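Local atomic coordinates of glideosome-associated protein 50 (Plasmodium falciparum 3D7, PDB entry 3TGH), a protein that belongs to the glideosome complex, which serves parasite gliding motility and host cell invasion, and may anchor it to the inner membrane complex. Residues W127-T132 with P325-T330; S267-S272 with V298-K303; Y25-I30 with Y65-G70. All blocks are in the same frame, centred on the assembly; numbering follows the deposited sequence. Where two conformers were deposited one is given.

Contact 1 (W127-T132 with P325-T330); sequences WYHYFT and PNVELT
H129 meets the C-terminal loop through the CE1 corner of its imidazole. CE1 lies 3.4 Å from the backbone O of P325, which sits at the ring edge in the imidazole plane, a good place for a carbonyl oxygen because the C-H there is polarised. V327 approaches the same corner obliquely: its CG2 comes within 3.6 Å of H129 CE1, the two side chains sliding past each other in opposite directions. The other branch of V327, CG1, anti to the backbone N (chi1 173°), reaches Y128 CB at 4.1 Å, so the forked valine touches two consecutive residues of the strand. At the far end of the contact the W127 indole crosses the T330 side chain at about a right angle, with CH2 3.6 Å from T330 OG1.

Polar partners beyond the two segments fix these groups. H129 ND1 is hydrogen-bonded to Q182 NE2 and W127 NE1 to D178 OD2, which holds both rings against helix 169-189. T330 OG1 bonds to N125 OD1, while the ring of Y128 leads away from the loop, stacks with F156 and places OH at T78 O in a hydrogen bond.

In the calcineurin-like phosphoesterase fold, the loop after helix 317-321 thus runs beside 128-136, an outermost strand of its sheet. P325 touches helix 169-189, the helix that also carries the metal ligand H172, and L329 reaches helix 89-97.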
loop_
_atom_site.group_PDB
_atom_site.type_symbol
_atom_site.label_atom_id
_atom_site.label_comp_id
_atom_site.label_asym_id
_atom_site.label_seq_id
_atom_site.Cartn_x
_atom_site.Cartn_y
_atom_site.Cartn_z
ATOM N N TRP A 127 7.032 4.956 7.874
ATOM C CA TRP A 127 7.554 3.916 7.002
ATOM C C TRP A 127 7.886 2.696 7.865
ATOM O O TRP A 127 8.311 2.838 9.020
ATOM C CB TRP A 127 8.794 4.385 6.225
ATOM C CG TRP A 127 9.981 4.705 7.087
ATOM C CD1 TRP A 127 11.030 3.892 7.376
ATOM C CD2 TRP A 127 10.217 5.934 7.774
ATOM N NE1 TRP A 127 11.918 4.545 8.207
ATOM C CE2 TRP A 127 11.433 5.801 8.467
ATOM C CE3 TRP A 127 9.516 7.147 7.864
ATOM C CZ2 TRP A 127 11.962 6.827 9.254
ATOM C CZ3 TRP A 127 10.035 8.163 8.645
ATOM C CH2 TRP A 127 11.250 8.000 9.329
ATOM N N TYR A 128 7.693 1.508 7.306
ATOM C CA TYR A 128 7.882 0.256 8.058
ATOM C C TYR A 128 7.832 -0.950 7.112
ATOM O O TYR A 128 7.794 -0.794 5.884
ATOM C CB TYR A 128 6.837 0.134 9.195
ATOM C CG TYR A 128 5.384 0.057 8.742
ATOM C CD1 TYR A 128 4.675 1.210 8.424
ATOM C CD2 TYR A 128 4.716 -1.172 8.663
ATOM C CE1 TYR A 128 3.366 1.155 7.997
ATOM C CE2 TYR A 128 3.389 -1.244 8.254
ATOM C CZ TYR A 128 2.723 -0.071 7.903
ATOM O OH TYR A 128 1.410 -0.126 7.503
ATOM N N HIS A 129 7.868 -2.153 7.672
ATOM C CA HIS A 129 7.820 -3.376 6.867
ATOM C C HIS A 129 7.040 -4.447 7.589
ATOM O O HIS A 129 6.857 -4.375 8.804
ATOM C CB HIS A 129 9.231 -3.884 6.578
ATOM C CG HIS A 129 10.083 -3.979 7.801
ATOM N ND1 HIS A 129 10.964 -2.987 8.167
ATOM C CD2 HIS A 129 10.137 -4.912 8.783
ATOM C CE1 HIS A 129 11.559 -3.325 9.297
ATOM N NE2 HIS A 129 11.079 -4.492 9.689
ATOM N N TYR A 130 6.597 -5.435 6.819
ATOM C CA TYR A 130 5.885 -6.602 7.323
ATOM C C TYR A 130 6.343 -7.791 6.481
ATOM O O TYR A 130 6.135 -7.832 5.271
ATOM C CB TYR A 130 4.374 -6.387 7.201
ATOM C CG TYR A 130 3.524 -7.613 7.464
ATOM C CD1 TYR A 130 3.545 -8.245 8.701
ATOM C CD2 TYR A 130 2.668 -8.118 6.479
ATOM C CE1 TYR A 130 2.754 -9.370 8.950
ATOM C CE2 TYR A 130 1.876 -9.239 6.717
ATOM C CZ TYR A 130 1.925 -9.858 7.952
ATOM O OH TYR A 130 1.137 -10.961 8.187
ATOM N N PHE A 131 7.010 -8.737 7.125
ATOM C CA PHE A 131 7.491 -9.933 6.449
ATOM C C PHE A 131 6.615 -11.082 6.888
ATOM O O PHE A 131 6.353 -11.243 8.081
ATOM C CB PHE A 131 8.938 -10.230 6.839
ATOM C CG PHE A 131 9.952 -9.412 6.096
ATOM C CD1 PHE A 131 10.070 -8.048 6.324
ATOM C CD2 PHE A 131 10.816 -10.011 5.190
ATOM C CE1 PHE A 131 11.011 -7.290 5.635
ATOM C CE2 PHE A 131 11.763 -9.260 4.507
ATOM C CZ PHE A 131 11.864 -7.902 4.732
ATOM N N THR A 132 6.167 -11.880 5.930
ATOM C CA THR A 132 5.323 -13.020 6.225
ATOM C C THR A 132 5.668 -14.189 5.298
ATOM O O THR A 132 6.591 -14.103 4.487
ATOM C CB THR A 132 3.828 -12.641 6.142
ATOM O OG1 THR A 132 3.030 -13.713 6.663
ATOM C CG2 THR A 132 3.411 -12.302 4.701
ATOM N N PRO A 325 16.027 -2.589 9.780
ATOM C CA PRO A 325 16.016 -1.450 10.685
ATOM C C PRO A 325 14.924 -1.597 11.734
ATOM O O PRO A 325 13.880 -2.200 11.458
ATOM C CB PRO A 325 15.717 -0.270 9.758
ATOM C CG PRO A 325 14.975 -0.861 8.631
ATOM C CD PRO A 325 15.535 -2.234 8.436
ATOM N N ASN A 326 15.170 -1.064 12.927
ATOM C CA ASN A 326 14.167 -1.083 13.990
ATOM C C ASN A 326 12.954 -0.266 13.561
ATOM O O ASN A 326 13.097 0.778 12.920
ATOM C CB ASN A 326 14.741 -0.533 15.301
ATOM C CG ASN A 326 15.803 -1.436 15.894
ATOM O OD1 ASN A 326 16.210 -2.417 15.273
ATOM N ND2 ASN A 326 16.256 -1.112 17.099
ATOM N N VAL A 327 11.762 -0.752 13.885
ATOM C CA VAL A 327 10.547 -0.009 13.585
ATOM C C VAL A 327 10.196 0.804 14.818
ATOM O O VAL A 327 9.656 0.277 15.794
ATOM C CB VAL A 327 9.382 -0.934 13.169
ATOM C CG1 VAL A 327 8.078 -0.138 13.041
ATOM C CG2 VAL A 327 9.715 -1.613 11.847
ATOM N N GLU A 328 10.563 2.082 14.791
ATOM C CA GLU A 328 10.282 2.982 15.903
ATOM C C GLU A 328 9.408 4.119 15.401
ATOM O O GLU A 328 9.654 4.646 14.318
ATOM C CB GLU A 328 11.581 3.558 16.478
ATOM C CG GLU A 328 12.582 2.519 17.005
ATOM C CD GLU A 328 12.197 1.924 18.357
ATOM O OE1 GLU A 328 11.184 2.354 18.951
ATOM O OE2 GLU A 328 12.922 1.027 18.833
ATOM N N LEU A 329 8.404 4.500 16.190
ATOM C CA LEU A 329 7.592 5.669 15.862
ATOM C C LEU A 329 8.492 6.901 15.878
ATOM O O LEU A 329 9.276 7.101 16.804
ATOM C CB LEU A 329 6.408 5.838 16.825
ATOM C CG LEU A 329 6.663 6.401 18.231
ATOM C CD1 LEU A 329 6.677 7.930 18.225
ATOM C CD2 LEU A 329 5.621 5.900 19.217
ATOM N N THR A 330 8.389 7.710 14.836
ATOM C CA THR A 330 9.192 8.923 14.726
ATOM C C THR A 330 8.395 10.119 15.196
ATOM O O THR A 330 7.281 10.332 14.734
ATOM C CB THR A 330 9.578 9.177 13.264
ATOM O OG1 THR A 330 10.208 8.007 12.732
ATOM C CG2 THR A 330 10.525 10.370 13.162
#

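Contact 2 (S267-S272 with V298-K303); sequences SLFFSS and VIYTHK
F269 and Y300 both hold CG anti to the backbone N (chi1 158° and -168°), on two strands that run roughly antiparallel without pairing. Their side chains slide past each other in opposite directions. The strands are edge strands of the two beta-sheets of the metallophosphoesterase fold: 267-271 ends one sheet, 297-305 the other. Their axes stand 8.4 Å apart, too far for backbone pairing, so side chains make the join.

The ring planes are nearly parallel, 2° apart, but slid until they barely overlap. Each ring instead receives the other's methylene: F269 CB lies 3.5 Å from the centroid of the Y300 ring, and Y300 CB equally close to that of F269, a reciprocal pair of CH-pi contacts. Flat aromatics suit the place because each offers a face broad enough to receive a CB.

On one flank I299 crosses F269 at about a right angle, and its CD1 reaches the ring edge in plane, 3.7 Å from CZ. That slim methyl also meets S271, whose small side chain admits it and whose OG bonds to D273 N. L268 and F269 form a classic beta bulge opposite V239, which lets both consecutive side chains point toward strand 297-305. On this other flank L268 CB lies 3.6 Å from Y300 OH, while its CD1 touches the imidazole edge of H302 at CD2, 3.9 Å away, the ring being held through NE2 by E241 OE1.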
loop_
_atom_site.group_PDB
_atom_site.type_symbol
_atom_site.label_atom_id
_atom_site.label_comp_id
_atom_site.label_asym_id
_atom_site.label_seq_id
_atom_site.Cartn_x
_atom_site.Cartn_y
_atom_site.Cartn_z
ATOM N N SER A 267 1.167 1.252 -20.188
ATOM C CA SER A 267 -0.078 1.007 -19.473
ATOM C C SER A 267 -0.815 -0.176 -20.104
ATOM O O SER A 267 -1.014 -0.224 -21.323
ATOM C CB SER A 267 -0.965 2.253 -19.484
ATOM O OG SER A 267 -2.173 2.017 -18.794
ATOM N N LEU A 268 -1.207 -1.131 -19.267
ATOM C CA LEU A 268 -1.947 -2.305 -19.714
ATOM C C LEU A 268 -3.445 -2.159 -19.455
ATOM O O LEU A 268 -4.263 -2.800 -20.110
ATOM C CB LEU A 268 -1.427 -3.556 -19.001
ATOM C CG LEU A 268 0.031 -3.937 -19.280
ATOM C CD1 LEU A 268 0.441 -5.102 -18.383
ATOM C CD2 LEU A 268 0.228 -4.276 -20.750
ATOM N N PHE A 269 -3.794 -1.318 -18.491
ATOM C CA PHE A 269 -5.171 -1.120 -18.101
ATOM C C PHE A 269 -5.291 0.185 -17.341
ATOM O O PHE A 269 -4.428 0.510 -16.520
ATOM C CB PHE A 269 -5.629 -2.284 -17.208
ATOM C CG PHE A 269 -6.817 -1.963 -16.342
ATOM C CD1 PHE A 269 -8.091 -1.920 -16.878
ATOM C CD2 PHE A 269 -6.657 -1.717 -14.985
ATOM C CE1 PHE A 269 -9.190 -1.634 -16.079
ATOM C CE2 PHE A 269 -7.751 -1.424 -14.182
ATOM C CZ PHE A 269 -9.019 -1.380 -14.732
ATOM N N PHE A 270 -6.359 0.924 -17.619
ATOM C CA PHE A 270 -6.672 2.144 -16.886
ATOM C C PHE A 270 -8.181 2.264 -16.734
ATOM O O PHE A 270 -8.921 2.042 -17.691
ATOM C CB PHE A 270 -6.139 3.377 -17.623
ATOM C CG PHE A 270 -6.400 4.674 -16.905
ATOM C CD1 PHE A 270 -5.397 5.291 -16.177
ATOM C CD2 PHE A 270 -7.653 5.281 -16.962
ATOM C CE1 PHE A 270 -5.625 6.488 -15.511
ATOM C CE2 PHE A 270 -7.892 6.466 -16.297
ATOM C CZ PHE A 270 -6.875 7.074 -15.564
ATOM N N SER A 271 -8.630 2.646 -15.540
ATOM C CA SER A 271 -10.042 2.939 -15.305
ATOM C C SER A 271 -10.201 4.042 -14.266
ATOM O O SER A 271 -9.511 4.050 -13.250
ATOM C CB SER A 271 -10.776 1.690 -14.826
ATOM O OG SER A 271 -12.137 1.972 -14.565
ATOM N N SER A 272 -11.125 4.962 -14.523
ATOM C CA SER A 272 -11.457 6.009 -13.567
ATOM C C SER A 272 -12.537 5.545 -12.581
ATOM O O SER A 272 -12.925 6.306 -11.702
ATOM C CB SER A 272 -11.915 7.276 -14.302
ATOM O OG SER A 272 -13.084 7.031 -15.055
ATOM N N VAL A 298 -15.094 -7.599 -11.722
ATOM C CA VAL A 298 -13.662 -7.609 -11.983
ATOM C C VAL A 298 -13.480 -7.149 -13.430
ATOM O O VAL A 298 -13.895 -7.845 -14.362
ATOM C CB VAL A 298 -13.051 -9.018 -11.789
ATOM C CG1 VAL A 298 -11.587 -9.022 -12.184
ATOM C CG2 VAL A 298 -13.221 -9.486 -10.338
ATOM N N ILE A 299 -12.903 -5.963 -13.610
ATOM C CA ILE A 299 -12.777 -5.375 -14.947
ATOM C C ILE A 299 -11.391 -5.551 -15.560
ATOM O O ILE A 299 -11.192 -5.259 -16.746
ATOM C CB ILE A 299 -13.217 -3.894 -14.980
ATOM C CG1 ILE A 299 -12.432 -3.033 -13.987
ATOM C CG2 ILE A 299 -14.714 -3.794 -14.700
ATOM C CD1 ILE A 299 -12.635 -1.536 -14.203
ATOM N N TYR A 300 -10.438 -6.038 -14.768
ATOM C CA TYR A 300 -9.128 -6.409 -15.295
ATOM C C TYR A 300 -8.417 -7.372 -14.356
ATOM O O TYR A 300 -8.468 -7.205 -13.139
ATOM C CB TYR A 300 -8.245 -5.177 -15.518
ATOM C CG TYR A 300 -7.000 -5.482 -16.332
ATOM C CD1 TYR A 300 -7.080 -5.698 -17.707
ATOM C CD2 TYR A 300 -5.751 -5.569 -15.728
ATOM C CE1 TYR A 300 -5.945 -5.994 -18.456
ATOM C CE2 TYR A 300 -4.613 -5.859 -16.468
ATOM C CZ TYR A 300 -4.714 -6.069 -17.824
ATOM O OH TYR A 300 -3.583 -6.361 -18.544
ATOM N N THR A 301 -7.749 -8.364 -14.939
ATOM C CA THR A 301 -6.932 -9.299 -14.178
ATOM C C THR A 301 -5.505 -9.266 -14.709
ATOM O O THR A 301 -5.268 -9.547 -15.887
ATOM C CB THR A 301 -7.491 -10.722 -14.260
ATOM O OG1 THR A 301 -8.851 -10.715 -13.808
ATOM C CG2 THR A 301 -6.676 -11.673 -13.397
ATOM N N HIS A 302 -4.571 -8.883 -13.843
ATOM C CA HIS A 302 -3.158 -8.818 -14.195
ATOM C C HIS A 302 -2.426 -9.980 -13.538
ATOM O O HIS A 302 -2.617 -10.251 -12.355
ATOM C CB HIS A 302 -2.545 -7.496 -13.734
ATOM C CG HIS A 302 -1.087 -7.380 -14.043
ATOM N ND1 HIS A 302 -0.107 -7.576 -13.092
ATOM C CD2 HIS A 302 -0.440 -7.132 -15.205
ATOM C CE1 HIS A 302 1.080 -7.432 -13.654
ATOM N NE2 HIS A 302 0.906 -7.161 -14.934
ATOM N N LYS A 303 -1.581 -10.658 -14.305
ATOM C CA LYS A 303 -0.810 -11.787 -13.798
ATOM C C LYS A 303 0.678 -11.521 -13.974
ATOM O O LYS A 303 1.140 -11.196 -15.077
ATOM C CB LYS A 303 -1.213 -13.081 -14.509
ATOM C CG LYS A 303 -2.680 -13.459 -14.290
ATOM C CD LYS A 303 -3.084 -14.717 -15.045
ATOM C CE LYS A 303 -4.531 -15.091 -14.733
ATOM N NZ LYS A 303 -5.043 -16.177 -15.614
#

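Contact 3 (Y25-I30 with Y65-G70); sequences YFKQFI and YSEEKG
K27 supplies the polar part of this contact, which joins helix 17-32 to the loop between helix 56-62 and strand 75-78 within the calcineurin-like phosphoesterase domain, away from the metal-site residues. Its NZ donates a hydrogen bond of 2.9 Å to the backbone O of S66. The C=O...N angle is 153°, and the ammonium nitrogen is tilted 19° from the carbonyl plane. Lysine suits the place because its chain is long enough to bridge the gap: beyond CG it is fully extended, CD lying anti at chi2 169°.

Two waters widen the grip. Water 1 accepts from K27 NZ at 2.8 Å and is hydrogen-bonded to S66 OG. Water 2 also accepts from NZ and donates to E67 OE1 at 2.7 Å, so the carboxylate is joined to the lysine through solvent. A weak hydrogen bond from NZ to V64 O adds a further backbone oxygen from just before the loop segment.

The aliphatic part of the lysine lies alongside polar backbone and carboxylate atoms. K27 CE is 3.2 Å from S66 O, and K27 CD passes 3.8 Å from E67 OE2, the two side chains crossing obliquely.

An apolar contact lies beside the polar one. F26 and Y65 cross at about a right angle, meeting through a single close carbon pair, CD2 of F26 4.1 Å from CD1 of Y65. F26 is buried, packing on I38 of strand 37-40 and edge-to-face with F276; Y65 leans back on Q19 and A23 of helix 17-32.

Chemically, the ammonium group is solvated by the backbone O of S66 and two waters, with V64 O as a weak partner. E67 makes no direct salt bridge, E67 OE2 standing 4.9 Å from K27 NZ, yet the nearby carboxylate would probably still favour the charged form of the lysine.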
loop_
_atom_site.group_PDB
_atom_site.type_symbol
_atom_site.label_atom_id
_atom_site.label_comp_id
_atom_site.label_asym_id
_atom_site.label_seq_id
_atom_site.Cartn_x
_atom_site.Cartn_y
_atom_site.Cartn_z
ATOM N N TYR A 25 -19.065 -3.604 -1.827
ATOM C CA TYR A 25 -18.362 -4.597 -2.645
ATOM C C TYR A 25 -17.048 -5.050 -2.019
ATOM O O TYR A 25 -16.675 -6.215 -2.135
ATOM C CB TYR A 25 -18.132 -4.061 -4.061
ATOM C CG TYR A 25 -19.419 -3.937 -4.851
ATOM C CD1 TYR A 25 -19.882 -2.704 -5.296
ATOM C CD2 TYR A 25 -20.182 -5.062 -5.134
ATOM C CE1 TYR A 25 -21.078 -2.604 -6.012
ATOM C CE2 TYR A 25 -21.368 -4.973 -5.849
ATOM C CZ TYR A 25 -21.811 -3.748 -6.286
ATOM O OH TYR A 25 -22.989 -3.679 -6.999
ATOM N N PHE A 26 -16.352 -4.121 -1.367
ATOM C CA PHE A 26 -15.119 -4.409 -0.637
ATOM C C PHE A 26 -15.339 -5.528 0.373
ATOM O O PHE A 26 -14.597 -6.511 0.388
ATOM C CB PHE A 26 -14.638 -3.132 0.065
ATOM C CG PHE A 26 -13.209 -3.177 0.547
ATOM C CD1 PHE A 26 -12.164 -3.420 -0.332
ATOM C CD2 PHE A 26 -12.909 -2.903 1.873
ATOM C CE1 PHE A 26 -10.843 -3.433 0.121
ATOM C CE2 PHE A 26 -11.591 -2.919 2.325
ATOM C CZ PHE A 26 -10.567 -3.178 1.446
ATOM N N LYS A 27 -16.362 -5.370 1.208
ATOM C CA LYS A 27 -16.732 -6.385 2.195
ATOM C C LYS A 27 -17.104 -7.722 1.549
ATOM O O LYS A 27 -16.701 -8.780 2.035
ATOM C CB LYS A 27 -17.900 -5.900 3.053
ATOM C CG LYS A 27 -17.566 -4.736 3.982
ATOM C CD LYS A 27 -18.844 -4.165 4.584
ATOM C CE LYS A 27 -18.594 -2.895 5.347
ATOM N NZ LYS A 27 -19.870 -2.321 5.850
ATOM N N GLN A 28 -17.873 -7.665 0.466
ATOM C CA GLN A 28 -18.310 -8.868 -0.257
ATOM C C GLN A 28 -17.116 -9.669 -0.761
ATOM O O GLN A 28 -17.048 -10.881 -0.557
ATOM C CB GLN A 28 -19.198 -8.491 -1.445
ATOM C CG GLN A 28 -19.812 -9.695 -2.176
ATOM C CD GLN A 28 -20.340 -9.356 -3.561
ATOM O OE1 GLN A 28 -20.030 -8.310 -4.110
ATOM N NE2 GLN A 28 -21.131 -10.256 -4.134
ATOM N N PHE A 29 -16.182 -8.985 -1.418
ATOM C CA PHE A 29 -14.995 -9.635 -1.970
ATOM C C PHE A 29 -14.049 -10.141 -0.898
ATOM O O PHE A 29 -13.483 -11.223 -1.032
ATOM C CB PHE A 29 -14.230 -8.693 -2.904
ATOM C CG PHE A 29 -14.739 -8.693 -4.309
ATOM C CD1 PHE A 29 -15.896 -8.012 -4.645
ATOM C CD2 PHE A 29 -14.065 -9.381 -5.300
ATOM C CE1 PHE A 29 -16.371 -8.010 -5.951
ATOM C CE2 PHE A 29 -14.532 -9.382 -6.608
ATOM C CZ PHE A 29 -15.687 -8.694 -6.929
ATOM N N ILE A 30 -13.854 -9.357 0.156
ATOM C CA ILE A 30 -12.970 -9.778 1.243
ATOM C C ILE A 30 -13.448 -11.105 1.849
ATOM O O ILE A 30 -12.642 -12.011 2.086
ATOM C CB ILE A 30 -12.827 -8.672 2.306
ATOM C CG1 ILE A 30 -11.871 -7.598 1.778
ATOM C CG2 ILE A 30 -12.310 -9.240 3.631
ATOM C CD1 ILE A 30 -11.823 -6.355 2.614
ATOM N N TYR A 65 -16.492 0.493 7.264
ATOM C CA TYR A 65 -15.830 -0.784 6.950
ATOM C C TYR A 65 -16.065 -1.861 8.006
ATOM O O TYR A 65 -15.333 -2.849 8.062
ATOM C CB TYR A 65 -14.335 -0.560 6.683
ATOM C CG TYR A 65 -14.120 0.445 5.571
ATOM C CD1 TYR A 65 -14.351 0.102 4.235
ATOM C CD2 TYR A 65 -13.717 1.742 5.851
ATOM C CE1 TYR A 65 -14.185 1.039 3.208
ATOM C CE2 TYR A 65 -13.536 2.675 4.835
ATOM C CZ TYR A 65 -13.778 2.318 3.519
ATOM O OH TYR A 65 -13.606 3.251 2.530
ATOM N N SER A 66 -17.102 -1.680 8.820
ATOM C CA SER A 66 -17.437 -2.652 9.854
ATOM C C SER A 66 -18.425 -3.687 9.330
ATOM O O SER A 66 -19.206 -3.421 8.412
ATOM C CB SER A 66 -18.008 -1.970 11.099
ATOM O OG SER A 66 -19.217 -1.299 10.803
ATOM N N GLU A 67 -18.367 -4.870 9.924
ATOM C CA GLU A 67 -19.294 -5.954 9.611
ATOM C C GLU A 67 -19.421 -6.849 10.846
ATOM O O GLU A 67 -18.508 -6.928 11.667
ATOM C CB GLU A 67 -18.779 -6.752 8.407
ATOM C CG GLU A 67 -19.761 -7.763 7.801
ATOM C CD GLU A 67 -20.928 -7.112 7.068
ATOM O OE1 GLU A 67 -21.862 -6.625 7.742
ATOM O OE2 GLU A 67 -20.922 -7.104 5.816
ATOM N N GLU A 68 -20.557 -7.518 10.986
ATOM C CA GLU A 68 -20.746 -8.426 12.114
ATOM C C GLU A 68 -19.979 -9.730 11.888
ATOM O O GLU A 68 -19.383 -9.935 10.824
ATOM C CB GLU A 68 -22.236 -8.681 12.356
ATOM C CG GLU A 68 -23.024 -7.420 12.730
ATOM C CD GLU A 68 -22.454 -6.696 13.948
ATOM O OE1 GLU A 68 -22.289 -5.457 13.882
ATOM O OE2 GLU A 68 -22.166 -7.363 14.966
ATOM N N LYS A 69 -19.949 -10.572 12.919
ATOM C CA LYS A 69 -19.301 -11.889 12.868
ATOM C C LYS A 69 -17.772 -11.818 12.710
ATOM O O LYS A 69 -17.118 -12.836 12.457
ATOM C CB LYS A 69 -19.927 -12.747 11.756
ATOM C CG LYS A 69 -19.785 -14.256 11.963
ATOM C CD LYS A 69 -20.615 -15.054 10.960
ATOM C CE LYS A 69 -22.082 -15.143 11.372
ATOM N NZ LYS A 69 -22.830 -16.136 10.547
ATOM N N GLY A 70 -17.205 -10.622 12.871
ATOM C CA GLY A 70 -15.767 -10.423 12.756
ATOM C C GLY A 70 -15.212 -10.593 11.353
ATOM O O GLY A 70 -14.010 -10.792 11.192
HETATM O O HOH W 1 -20.108 -0.589 8.096
HETATM O O HOH W 2 -21.971 -4.007 7.217
#

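From the N terminus, contact 3 closes first: helix 17-32 meets the loop at 65-70 across 34 residues, within the half of the fold built on the sheet of strands 4-8, 37-40 and 75-78. Contact 1 then opens at strand 128-136 and closes only with the C-terminal loop at 325-330, a span of 192 residues. Contact 2 is a short closure within that span, bringing together the outer edges of the two sheets. Contacts 1 and 2 lie on opposite sides of the chain's centre, their centres about 31 Å apart, and strands 128-136 and 267-271 form opposite edges of one sheet. Contacts 2 and 3 touch, V298 CG2 lying 4.0 Å from F29 CE2.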